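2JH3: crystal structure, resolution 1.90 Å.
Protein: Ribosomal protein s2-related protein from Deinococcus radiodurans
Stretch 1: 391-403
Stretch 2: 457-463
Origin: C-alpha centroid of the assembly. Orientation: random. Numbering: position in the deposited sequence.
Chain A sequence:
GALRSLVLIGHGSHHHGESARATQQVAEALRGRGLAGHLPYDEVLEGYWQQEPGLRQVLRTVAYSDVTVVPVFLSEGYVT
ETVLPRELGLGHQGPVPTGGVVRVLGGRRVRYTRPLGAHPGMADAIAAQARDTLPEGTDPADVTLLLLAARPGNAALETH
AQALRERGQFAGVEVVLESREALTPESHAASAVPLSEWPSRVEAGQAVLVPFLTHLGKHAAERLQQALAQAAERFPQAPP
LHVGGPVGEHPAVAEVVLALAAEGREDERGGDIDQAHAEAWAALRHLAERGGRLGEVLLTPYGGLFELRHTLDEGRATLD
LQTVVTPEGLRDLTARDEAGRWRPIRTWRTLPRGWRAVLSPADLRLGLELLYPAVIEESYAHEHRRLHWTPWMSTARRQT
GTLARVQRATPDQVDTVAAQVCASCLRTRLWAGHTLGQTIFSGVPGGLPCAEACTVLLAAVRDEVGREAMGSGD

Stretch 1 391-403: PWMSTARRQTGTL
Stretch 2, residues 457-463: LLAAVRD

What forms the apolar centre of the contact? L458, whose CA-to-CB bond points toward stretch 1, gives up more surface here than any other residue, 106 of the 433 Å² buried by both sides. With chi1 m and chi2 t, CD2 of L458 comes to 3.8 Å from CH2 of W392 and to 3.8 Å from CG2 of T395. W392 leaves its backbone sideways, but chi1 at 161° (t) and chi2 at -90° carry the end of the indole inward, where CH2 of W392 also lies 4.0 Å from CG2 of V461 (chi1 t). The long, flat indole suits this place because it spans a gap that its own backbone does not close. T395, chi1 m, turns its methyl to the leucine while its hydroxyl is hydrogen-bonded elsewhere in the structure.

How do the backbones present these side chains? Residues 392-398 form a short helix with P391 at its N-cap position; backbone hydrogen bonds such as A396 N to W392 O, 2.9 Å, hold it. Stretch 2 is helical throughout, with backbone hydrogen bonds from V461 N to L457 O and from R462 N to L458 O, both 2.9 Å. The two axes cross at -78° and come no closer than 11.8 Å, so side chains must fill the space between them. L458 and, three and four residues on, V461 and R462 all point toward stretch 1, while A459 points away.

How does stretch 1 return to the second helix? After Q399 (phi/psi -78/153) and the extended T400 (-141/162), G401 adopts 83/-153, a positive phi that favours glycine. T402 and L403 then enter a 3-10 segment at -58/-33 and -67/-23, placing the CA atoms of L403 and R462 6.1 Å apart. L403 starts sideways, yet chi1 -149° and chi2 48° bring its end nearer: CD1 of L403 is 3.8 Å from O of L458, 4.3 Å from CB of L458 and 4.0 Å from CD of R462. The CD1 methyl of L403 thus packs on both backbone and side chain of stretch 2.

What lies at the polar edge? R462, chi1 to chi3 t, t, p and chi4 -158°, uses its aliphatic part for packing, with CD of R462 3.8 Å from O of T402 and 4.1 Å from OG1 of T402. The guanidinium of R462 turns to its own helix, where NH2 of R462 makes a salt bridge to OD1 of D463 at 3.2 Å. No hydrogen bond crosses between the stretches; the contact rests on packing.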

# COMPACT_ATOMS: atom_id res chain seq x y z
N PRO A 391 -7.09 6.48 24.40
CA PRO A 391 -7.00 5.02 24.33
C PRO A 391 -8.05 4.40 23.44
O PRO A 391 -9.12 4.99 23.30
CB PRO A 391 -7.32 4.60 25.76
CG PRO A 391 -7.98 5.67 26.29
CD PRO A 391 -7.48 6.91 25.73
N TRP A 392 -7.75 3.27 22.85
CA TRP A 392 -8.66 2.58 21.98
C TRP A 392 -10.07 2.43 22.54
O TRP A 392 -11.06 2.72 21.85
CB TRP A 392 -8.11 1.19 21.61
CG TRP A 392 -9.17 0.34 21.11
CD1 TRP A 392 -10.01 -0.52 21.84
CD2 TRP A 392 -9.64 0.30 19.78
NE1 TRP A 392 -10.92 -1.14 20.96
CE2 TRP A 392 -10.73 -0.63 19.72
CE3 TRP A 392 -9.25 0.94 18.61
CZ2 TRP A 392 -11.39 -0.90 18.56
CZ3 TRP A 392 -9.93 0.65 17.45
CH2 TRP A 392 -11.02 -0.22 17.44
N MET A 393 -10.21 1.99 23.79
CA MET A 393 -11.57 1.67 24.27
C MET A 393 -12.47 2.91 24.35
O MET A 393 -13.68 2.88 24.14
CB MET A 393 -11.51 0.98 25.65
CG MET A 393 -12.43 -0.30 25.73
SD MET A 393 -14.04 -0.26 24.81
CE MET A 393 -13.92 -1.90 24.03
N SER A 394 -11.87 4.04 24.65
CA SER A 394 -12.56 5.28 24.57
C SER A 394 -13.10 5.70 23.14
O SER A 394 -14.28 6.09 22.97
CB SER A 394 -11.64 6.33 25.20
OG SER A 394 -12.28 7.52 25.06
N THR A 395 -12.27 5.60 22.10
CA THR A 395 -12.76 5.71 20.73
C THR A 395 -13.88 4.76 20.45
O THR A 395 -14.91 5.17 19.91
CB THR A 395 -11.63 5.41 19.73
OG1 THR A 395 -10.50 6.16 20.08
CG2 THR A 395 -12.01 5.73 18.27
N ALA A 396 -13.68 3.46 20.73
CA ALA A 396 -14.64 2.42 20.38
C ALA A 396 -16.02 2.69 21.03
O ALA A 396 -17.05 2.53 20.39
CB ALA A 396 -14.12 1.05 20.79
N ARG A 397 -15.98 3.09 22.30
CA ARG A 397 -17.17 3.39 23.10
C ARG A 397 -17.98 4.59 22.57
O ARG A 397 -19.19 4.62 22.80
CB ARG A 397 -16.79 3.70 24.53
CG ARG A 397 -16.65 2.52 25.41
CD ARG A 397 -16.34 3.00 26.82
NE ARG A 397 -17.47 3.43 27.65
CZ ARG A 397 -18.42 2.62 28.13
NH1 ARG A 397 -18.45 1.34 27.79
NH2 ARG A 397 -19.38 3.10 28.92
N ARG A 398 -17.36 5.58 21.92
CA ARG A 398 -18.16 6.68 21.35
C ARG A 398 -19.07 6.22 20.20
O ARG A 398 -20.10 6.89 19.92
CB ARG A 398 -17.32 7.80 20.77
CG ARG A 398 -16.53 8.57 21.74
CD ARG A 398 -16.03 9.92 21.15
NE ARG A 398 -15.36 9.76 19.87
CZ ARG A 398 -14.04 9.55 19.73
NH1 ARG A 398 -13.27 9.48 20.78
NH2 ARG A 398 -13.52 9.38 18.55
N GLN A 399 -18.70 5.13 19.53
CA GLN A 399 -19.31 4.73 18.26
C GLN A 399 -20.68 4.07 18.48
O GLN A 399 -20.96 3.50 19.56
CB GLN A 399 -18.36 3.83 17.44
CG GLN A 399 -16.85 4.26 17.35
CD GLN A 399 -16.67 5.65 16.86
OE1 GLN A 399 -15.86 6.39 17.40
NE2 GLN A 399 -17.45 6.04 15.84
N THR A 400 -21.51 4.20 17.43
CA THR A 400 -22.96 3.81 17.40
C THR A 400 -23.25 3.19 16.00
O THR A 400 -22.45 3.30 15.09
CB THR A 400 -23.96 5.01 17.72
OG1 THR A 400 -23.59 6.22 17.05
CG2 THR A 400 -24.00 5.32 19.16
N GLY A 401 -24.35 2.44 15.85
CA GLY A 401 -24.71 1.87 14.58
C GLY A 401 -23.96 0.58 14.35
O GLY A 401 -23.53 -0.07 15.29
N THR A 402 -23.76 0.26 13.07
CA THR A 402 -22.95 -0.90 12.68
C THR A 402 -21.51 -0.82 13.25
O THR A 402 -20.91 -1.84 13.59
CB THR A 402 -22.78 -0.95 11.17
OG1 THR A 402 -22.07 0.24 10.74
CG2 THR A 402 -24.13 -1.03 10.48
N LEU A 403 -20.98 0.40 13.37
CA LEU A 403 -19.63 0.61 13.93
C LEU A 403 -19.45 0.28 15.41
O LEU A 403 -18.32 0.06 15.87
CB LEU A 403 -19.17 2.06 13.73
CG LEU A 403 -17.69 2.31 13.56
CD1 LEU A 403 -16.98 1.41 12.54
CD2 LEU A 403 -17.51 3.79 13.14
N LEU A 457 -9.05 2.67 10.42
CA LEU A 457 -8.75 1.56 11.31
C LEU A 457 -10.01 1.06 12.02
O LEU A 457 -10.18 -0.16 12.15
CB LEU A 457 -7.72 1.96 12.37
CG LEU A 457 -7.42 0.93 13.48
CD1 LEU A 457 -6.94 -0.39 12.83
CD2 LEU A 457 -6.34 1.41 14.42
N LEU A 458 -10.90 1.98 12.45
CA LEU A 458 -12.17 1.56 13.08
C LEU A 458 -13.00 0.71 12.12
O LEU A 458 -13.55 -0.33 12.49
CB LEU A 458 -13.01 2.76 13.49
CG LEU A 458 -12.46 3.58 14.62
CD1 LEU A 458 -13.05 4.95 14.69
CD2 LEU A 458 -12.68 2.88 15.92
N ALA A 459 -13.11 1.12 10.88
CA ALA A 459 -13.85 0.28 9.89
C ALA A 459 -13.21 -1.10 9.62
O ALA A 459 -13.89 -2.12 9.39
CB ALA A 459 -13.96 1.07 8.59
N ALA A 460 -11.88 -1.14 9.63
CA ALA A 460 -11.15 -2.42 9.43
C ALA A 460 -11.39 -3.36 10.64
O ALA A 460 -11.53 -4.60 10.47
CB ALA A 460 -9.66 -2.16 9.22
N VAL A 461 -11.44 -2.79 11.84
CA VAL A 461 -11.71 -3.60 13.01
C VAL A 461 -13.16 -4.06 13.00
O VAL A 461 -13.47 -5.25 13.28
CB VAL A 461 -11.41 -2.86 14.34
CG1 VAL A 461 -11.91 -3.70 15.50
CG2 VAL A 461 -9.94 -2.65 14.46
N ARG A 462 -14.07 -3.17 12.62
CA ARG A 462 -15.47 -3.62 12.39
C ARG A 462 -15.55 -4.83 11.43
O ARG A 462 -16.16 -5.82 11.78
CB ARG A 462 -16.34 -2.48 11.87
CG ARG A 462 -17.85 -2.86 11.62
CD ARG A 462 -18.48 -1.80 10.72
NE ARG A 462 -17.67 -1.79 9.53
CZ ARG A 462 -17.54 -0.82 8.65
NH1 ARG A 462 -18.22 0.29 8.78
NH2 ARG A 462 -16.70 -0.96 7.63
N ASP A 463 -14.89 -4.80 10.28
CA ASP A 463 -14.93 -5.93 9.36
C ASP A 463 -14.33 -7.18 9.95
O ASP A 463 -14.86 -8.27 9.75
CB ASP A 463 -14.18 -5.61 8.10
CG ASP A 463 -14.74 -4.42 7.39
OD1 ASP A 463 -15.93 -4.09 7.60
OD2 ASP A 463 -13.97 -3.80 6.62